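Local coordinates for protein Hsp70/Hsp90 co-chaperone CNS1 (Saccharomyces cerevisiae, PDB 6HFM) that acts as a co-chaperone that binds the chaperones Hsp90 and Hsp70 and stimulates the ATPase activity of the Hsp70 SSA1, at residues T120-D123 with I124-E128; D157-K160 with A161-R165. All coordinates share one frame; numbering follows the deposited sequence.

How the interactions relate
Both contacts are single short helices of the C-terminal domain, each begun by a side-chain N-cap: a threonine hydroxyl in interaction 1, an aspartate carboxylate in interaction 2. Helix 121-126 is partly buried, with three apolar residues turned into the protein and a histidine, an aspartate and two lysines on its more exposed sides. Helix 158-163, near the C-terminus, is a surface element; of its contacting residues A161 alone is buried, and charged or polar side chains make up most of the rest. The two lie in series along the chain, their centres about 23 Å apart, and do not touch. Magnesium lies near interaction 1, whereas in interaction 2 two arginines reach outside the contact to E106.

Interaction 1: T120-D123 with I124-E128; sequences TFHD and ILKKE
H122 and K126 both start out with CG anti to the backbone N (chi1 172° and -173°), which lays the two side chains alongside each other, pointing the same way. CD of K126 packs against the imidazole, 3.8 Å from CE1 of H122; the chain then bends at chi4, and the ammonium group turns away without touching the ring. H122 is also tied to its neighbour: its ND1 donates to OD1 of D123 over 3.0 Å, with the oxygen close to the ring plane. OD1 is used on its anti side, somewhat out of the carboxylate plane. With an alanine here the D123 carboxylate would probably lose this donor, and CD of K126 the ring beside it.

T120 caps the helix, its OG1 accepting from N of D123 at 3.1 Å. Behind the cap, I124 N bonds to T120 O and L125 N to F121 O, the latter at 3.0 Å. The next turn is slacker: K126 N makes weak bonds to the carbonyls of both H122 and D123. On the inward side, CD1 of F121 lies 4.4 Å from CD1 of I124.

F121 and I124 reach V73 of helix 73-82, and F121 also meets L76 there. F121 and L125 rest on Y49 of strand 47-55, so the helix is wedged against both helix and sheet of the Wheel domain. L125 and N17 belong to the magnesium site; the leucine side chain stays about 6 Å from the ion, so its backbone is the likely ligand. N17 also bonds to K126 O and the E128 carboxylate, beside strand 47-55 and helix 73-82.

Interaction 2: D157-K160 with A161-R165; sequences DKQK and ALERR
Backbone hydrogen bonds carry most of the contact between D157-K160 and A161-R165. A161 N donates to D157 O, L162 N to K158 O and E163 N to Q159 O, each over 3.0 Å. The following bond, R164 N to K160 O, is weak; R164 N also donates to A161 O, and R165 N to L162 O, each three residues back.

The capping bond is a side-chain one. OD1 of D157 accepts from N of K160 at 3.1 Å, nearly straight at the hydrogen (166°), with the donor approaching from above the carboxylate plane. The negative group thus sits at the helix start, where it would be expected to suit the positive end of the dipole.

Among the side-chain packings, Q159 and E163 meet one turn apart on the outer surface. Their chains run across each other at a slant, with OE2 of E163 3.6 Å from CG of Q159 and the amide and carboxylate planes only 16° apart. The guanidinium of R165 has CD2 of L162 over its centre, 3.6 Å above the plane. R164, bent at chi3 (-69°), folds back so that one face covers CA of A161, offset toward the rim.

Water and charge finish the account. A water in the plane of the R164 guanidinium accepts from NH1 at 3.0 Å and donates weakly to D157 O, a loose water bridge between R164 and the carbonyl of the N-cap residue. R164 and R165 each make a salt bridge to E106. The whole is an Asp-capped surface helix of barely two turns, pinned through R164 and R165 to E106 on strand 101-106 of the mixed sheet.

Interaction 1: T120-D123 with I124-E128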
ATOM      1  N   THR A 120      -5.704  -9.737   4.653  1.00 22.46           N
ATOM      2  CA  THR A 120      -5.983  -9.263   3.299  1.00 21.78           C
ATOM      3  C   THR A 120      -6.023  -7.735   3.277  1.00 19.58           C
ATOM      4  O   THR A 120      -6.308  -7.087   4.290  1.00 19.17           O
ATOM      5  CB  THR A 120      -7.326  -9.776   2.765  1.00 22.79           C
ATOM      6  OG1 THR A 120      -8.389  -9.273   3.582  1.00 22.70           O
ATOM      7  CG2 THR A 120      -7.359 -11.309   2.731  1.00 24.70           C
ATOM      8  N   PHE A 121      -5.747  -7.155   2.113  1.00 18.52           N
ATOM      9  CA  PHE A 121      -5.863  -5.706   1.974  1.00 17.85           C
ATOM     10  C   PHE A 121      -7.307  -5.237   2.168  1.00 18.47           C
ATOM     11  O   PHE A 121      -7.527  -4.172   2.748  1.00 18.33           O
ATOM     12  CB  PHE A 121      -5.236  -5.226   0.666  1.00 17.75           C
ATOM     13  CG  PHE A 121      -3.735  -5.326   0.674  1.00 18.17           C
ATOM     14  CD1 PHE A 121      -2.975  -4.450   1.457  1.00 17.77           C
ATOM     15  CD2 PHE A 121      -3.076  -6.311  -0.054  1.00 19.37           C
ATOM     16  CE1 PHE A 121      -1.591  -4.551   1.498  1.00 18.85           C
ATOM     17  CE2 PHE A 121      -1.687  -6.408  -0.020  1.00 19.67           C
ATOM     18  CZ  PHE A 121      -0.948  -5.533   0.763  1.00 20.12           C
ATOM     19  N   HIS A 122      -8.280  -6.045   1.742  1.00 18.54           N
ATOM     20  CA  HIS A 122      -9.696  -5.764   2.028  1.00 19.43           C
ATOM     21  C   HIS A 122      -9.914  -5.524   3.521  1.00 19.87           C
ATOM     22  O   HIS A 122     -10.535  -4.535   3.911  1.00 20.27           O
ATOM     23  CB  HIS A 122     -10.608  -6.919   1.559  1.00 20.71           C
ATOM     24  CG  HIS A 122     -12.041  -6.774   1.985  1.00 22.91           C
ATOM     25  ND1 HIS A 122     -12.535  -7.347   3.137  1.00 25.78           N
ATOM     26  CD2 HIS A 122     -13.078  -6.112   1.420  1.00 24.15           C
ATOM     27  CE1 HIS A 122     -13.817  -7.050   3.261  1.00 27.19           C
ATOM     28  NE2 HIS A 122     -14.171  -6.300   2.233  1.00 26.63           N
ATOM     29  N   ASP A 123      -9.418  -6.441   4.349  1.00 20.55           N
ATOM     30  CA  ASP A 123      -9.625  -6.343   5.797  1.00 21.61           C
ATOM     31  C   ASP A 123      -8.897  -5.154   6.426  1.00 20.89           C
ATOM     32  O   ASP A 123      -9.448  -4.497   7.306  1.00 22.42           O
ATOM     33  CB  ASP A 123      -9.262  -7.662   6.492  1.00 23.77           C
ATOM     34  CG  ASP A 123     -10.287  -8.777   6.224  1.00 27.67           C
ATOM     35  OD1 ASP A 123     -11.331  -8.526   5.576  1.00 31.15           O
ATOM     36  OD2 ASP A 123     -10.059  -9.911   6.683  1.00 30.82           O
ATOM     37  N   ILE A 124      -7.681  -4.859   5.957  1.00 19.01           N
ATOM     38  CA  ILE A 124      -6.931  -3.690   6.447  1.00 18.44           C
ATOM     39  C   ILE A 124      -7.648  -2.374   6.128  1.00 18.20           C
ATOM     40  O   ILE A 124      -7.775  -1.511   6.992  1.00 19.86           O
ATOM     41  CB  ILE A 124      -5.486  -3.674   5.892  1.00 18.72           C
ATOM     42  CG1 ILE A 124      -4.690  -4.832   6.500  1.00 19.77           C
ATOM     43  CG2 ILE A 124      -4.783  -2.341   6.180  1.00 18.26           C
ATOM     44  CD1 ILE A 124      -3.397  -5.143   5.778  1.00 20.78           C
ATOM     45  N   LEU A 125      -8.124  -2.233   4.894  1.00 18.25           N
ATOM     46  CA  LEU A 125      -8.791  -0.995   4.468  1.00 17.12           C
ATOM     47  C   LEU A 125     -10.200  -0.827   5.058  1.00 18.13           C
ATOM     48  O   LEU A 125     -10.684   0.302   5.141  1.00 18.50           O
ATOM     49  CB  LEU A 125      -8.856  -0.907   2.934  1.00 16.98           C
ATOM     50  CG  LEU A 125      -7.537  -0.918   2.137  1.00 18.19           C
ATOM     51  CD1 LEU A 125      -7.812  -0.873   0.640  1.00 18.46           C
ATOM     52  CD2 LEU A 125      -6.613   0.215   2.535  1.00 19.97           C
ATOM     53  N   LYS A 126     -10.842  -1.928   5.469  1.00 18.59           N
ATOM     54  CA  LYS A 126     -12.222  -1.877   5.993  1.00 21.32           C
ATOM     55  C   LYS A 126     -12.337  -1.399   7.446  1.00 22.61           C
ATOM     56  O   LYS A 126     -13.373  -0.838   7.830  1.00 24.09           O
ATOM     57  CB  LYS A 126     -12.920  -3.242   5.837  1.00 24.55           C
ATOM     58  CG  LYS A 126     -14.405  -3.220   6.195  1.00 30.40           C
ATOM     59  CD  LYS A 126     -15.141  -4.462   5.715  1.00 37.18           C
ATOM     60  CE  LYS A 126     -16.615  -4.412   6.094  1.00 43.35           C
ATOM     61  NZ  LYS A 126     -17.364  -3.349   5.362  1.00 47.29           N
ATOM     62  N   LYS A 127     -11.303  -1.624   8.251  1.00 23.71           N
ATOM     63  CA  LYS A 127     -11.361  -1.288   9.687  1.00 26.70           C
ATOM     64  C   LYS A 127     -11.587   0.208   9.912  1.00 29.44           C
ATOM     65  O   LYS A 127     -10.968   1.038   9.246  1.00 30.72           O
ATOM     66  CB  LYS A 127     -10.072  -1.709  10.390  1.00 28.13           C
ATOM     67  CG  LYS A 127      -9.873  -3.208  10.487  1.00 31.39           C
ATOM     68  CD  LYS A 127      -8.610  -3.554  11.262  1.00 35.16           C
ATOM     69  CE  LYS A 127      -8.272  -5.032  11.143  1.00 38.81           C
ATOM     70  NZ  LYS A 127      -6.910  -5.329  11.663  1.00 43.03           N
ATOM     71  N   GLU A 128     -12.486   0.546  10.839  1.00 33.14           N
ATOM     72  CA  GLU A 128     -12.735   1.948  11.187  1.00 35.79           C
ATOM     73  C   GLU A 128     -11.545   2.504  11.969  1.00 34.33           C
ATOM     74  O   GLU A 128     -11.132   3.637  11.742  1.00 33.37           O
ATOM     75  CB  GLU A 128     -14.046   2.097  11.977  1.00 40.37           C
ATOM     76  CG  GLU A 128     -14.444   3.529  12.347  1.00 44.82           C
ATOM     77  CD  GLU A 128     -14.621   4.466  11.156  1.00 49.80           C
ATOM     78  OE1 GLU A 128     -14.909   3.997  10.032  1.00 52.51           O
ATOM     79  OE2 GLU A 128     -14.483   5.692  11.350  1.00 53.40           O
TER

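Interaction 2: D157-K160 with A161-R165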
ATOM      1  N   ASP A 157       8.686  11.165   9.780  1.00 23.07           N
ATOM      2  CA  ASP A 157       8.268  12.536  10.061  1.00 24.81           C
ATOM      3  C   ASP A 157       6.788  12.685   9.708  1.00 23.64           C
ATOM      4  O   ASP A 157       6.417  12.761   8.531  1.00 24.52           O
ATOM      5  CB  ASP A 157       9.137  13.502   9.251  1.00 27.07           C
ATOM      6  CG  ASP A 157       8.959  14.961   9.659  1.00 28.85           C
ATOM      7  OD1 ASP A 157       7.866  15.358  10.110  1.00 29.50           O
ATOM      8  OD2 ASP A 157       9.916  15.741   9.485  1.00 35.64           O
ATOM      9  N   LYS A 158       5.953  12.715  10.741  1.00 22.89           N
ATOM     10  CA  LYS A 158       4.504  12.809  10.586  1.00 23.77           C
ATOM     11  C   LYS A 158       4.095  14.106   9.888  1.00 23.16           C
ATOM     12  O   LYS A 158       3.232  14.085   9.015  1.00 23.94           O
ATOM     13  CB  LYS A 158       3.829  12.692  11.954  1.00 24.23           C
ATOM     14  CG  LYS A 158       2.311  12.767  11.951  1.00 24.22           C
ATOM     15  CD  LYS A 158       1.723  12.322  13.285  1.00 25.41           C
ATOM     16  CE  LYS A 158       2.190  13.190  14.452  1.00 27.56           C
ATOM     17  NZ  LYS A 158       1.639  12.726  15.750  1.00 28.42           N
ATOM     18  N   GLN A 159       4.716  15.223  10.271  1.00 24.50           N
ATOM     19  CA  GLN A 159       4.461  16.520   9.625  1.00 27.36           C
ATOM     20  C   GLN A 159       4.776  16.484   8.122  1.00 25.41           C
ATOM     21  O   GLN A 159       3.981  16.964   7.312  1.00 25.59           O
ATOM     22  CB  GLN A 159       5.262  17.637  10.317  1.00 31.44           C
ATOM     23  CG  GLN A 159       4.915  19.043   9.840  1.00 37.60           C
ATOM     24  CD  GLN A 159       5.632  20.130  10.622  1.00 46.21           C
ATOM     25  OE1 GLN A 159       5.003  21.056  11.131  1.00 51.19           O
ATOM     26  NE2 GLN A 159       6.953  20.024  10.719  1.00 49.68           N
ATOM     27  N   LYS A 160       5.918  15.897   7.767  1.00 25.10           N
ATOM     28  CA  LYS A 160       6.337  15.720   6.368  1.00 27.13           C
ATOM     29  C   LYS A 160       5.336  14.848   5.597  1.00 25.77           C
ATOM     30  O   LYS A 160       5.023  15.121   4.439  1.00 26.58           O
ATOM     31  CB  LYS A 160       7.729  15.084   6.304  1.00 33.13           C
ATOM     32  CG  LYS A 160       8.480  15.288   5.000  1.00 42.97           C
ATOM     33  CD  LYS A 160       9.758  14.459   4.982  1.00 52.34           C
ATOM     34  CE  LYS A 160      10.639  14.778   3.782  1.00 63.29           C
ATOM     35  NZ  LYS A 160      11.460  16.006   3.981  1.00 72.67           N
ATOM     36  N   ALA A 161       4.840  13.797   6.247  1.00 23.76           N
ATOM     37  CA  ALA A 161       3.826  12.934   5.640  1.00 21.84           C
ATOM     38  C   ALA A 161       2.532  13.692   5.351  1.00 21.99           C
ATOM     39  O   ALA A 161       1.993  13.606   4.245  1.00 22.19           O
ATOM     40  CB  ALA A 161       3.550  11.721   6.520  1.00 20.73           C
ATOM     41  N   LEU A 162       2.067  14.475   6.322  1.00 22.10           N
ATOM     42  CA  LEU A 162       0.836  15.250   6.150  1.00 23.02           C
ATOM     43  C   LEU A 162       0.993  16.346   5.082  1.00 23.31           C
ATOM     44  O   LEU A 162       0.030  16.668   4.378  1.00 24.46           O
ATOM     45  CB  LEU A 162       0.375  15.836   7.487  1.00 23.97           C
ATOM     46  CG  LEU A 162      -0.019  14.805   8.557  1.00 24.62           C
ATOM     47  CD1 LEU A 162      -0.238  15.501   9.893  1.00 25.93           C
ATOM     48  CD2 LEU A 162      -1.249  13.995   8.168  1.00 24.73           C
ATOM     49  N   GLU A 163       2.210  16.870   4.937  1.00 24.18           N
ATOM     50  CA  GLU A 163       2.518  17.886   3.917  1.00 26.53           C
ATOM     51  C   GLU A 163       2.513  17.352   2.473  1.00 26.22           C
ATOM     52  O   GLU A 163       2.422  18.141   1.532  1.00 27.48           O
ATOM     53  CB  GLU A 163       3.849  18.580   4.238  1.00 29.94           C
ATOM     54  CG  GLU A 163       3.722  19.588   5.373  1.00 33.91           C
ATOM     55  CD  GLU A 163       5.052  20.085   5.918  1.00 39.58           C
ATOM     56  OE1 GLU A 163       6.125  19.641   5.447  1.00 40.99           O
ATOM     57  OE2 GLU A 163       5.018  20.933   6.836  1.00 44.50           O
ATOM     58  N   ARG A 164       2.603  16.031   2.299  1.00 22.81           N
ATOM     59  CA  ARG A 164       2.392  15.397   0.982  1.00 21.91           C
ATOM     60  C   ARG A 164       0.943  15.475   0.466  1.00 20.29           C
ATOM     61  O   ARG A 164       0.705  15.292  -0.735  1.00 19.92           O
ATOM     62  CB  ARG A 164       2.826  13.921   1.002  1.00 22.43           C
ATOM     63  CG  ARG A 164       4.319  13.693   1.188  1.00 24.90           C
ATOM     64  CD  ARG A 164       4.731  12.280   0.800  1.00 26.73           C
ATOM     65  NE  ARG A 164       4.225  11.257   1.719  1.00 29.49           N
ATOM     66  CZ  ARG A 164       4.823  10.849   2.843  1.00 29.78           C
ATOM     67  NH1 ARG A 164       5.982  11.372   3.257  1.00 29.99           N
ATOM     68  NH2 ARG A 164       4.239   9.904   3.581  1.00 29.66           N
ATOM     69  N   ARG A 165      -0.011  15.740   1.357  1.00 18.95           N
ATOM     70  CA  ARG A 165      -1.439  15.666   1.043  1.00 20.28           C
ATOM     71  C   ARG A 165      -1.956  16.981   0.472  1.00 21.64           C
ATOM     72  O   ARG A 165      -1.372  18.042   0.716  1.00 24.20           O
ATOM     73  CB  ARG A 165      -2.232  15.284   2.293  1.00 19.14           C
ATOM     74  CG  ARG A 165      -1.737  13.997   2.946  1.00 18.43           C
ATOM     75  CD  ARG A 165      -2.574  13.590   4.140  1.00 18.08           C
ATOM     76  NE  ARG A 165      -2.053  12.358   4.731  1.00 17.77           N
ATOM     77  CZ  ARG A 165      -2.627  11.670   5.715  1.00 18.01           C
ATOM     78  NH1 ARG A 165      -3.775  12.069   6.257  1.00 19.17           N
ATOM     79  NH2 ARG A 165      -2.042  10.567   6.163  1.00 18.21           N
TER
HETATM   80  O   HOH W   1       7.210  10.770   5.880  1.00 40.63           O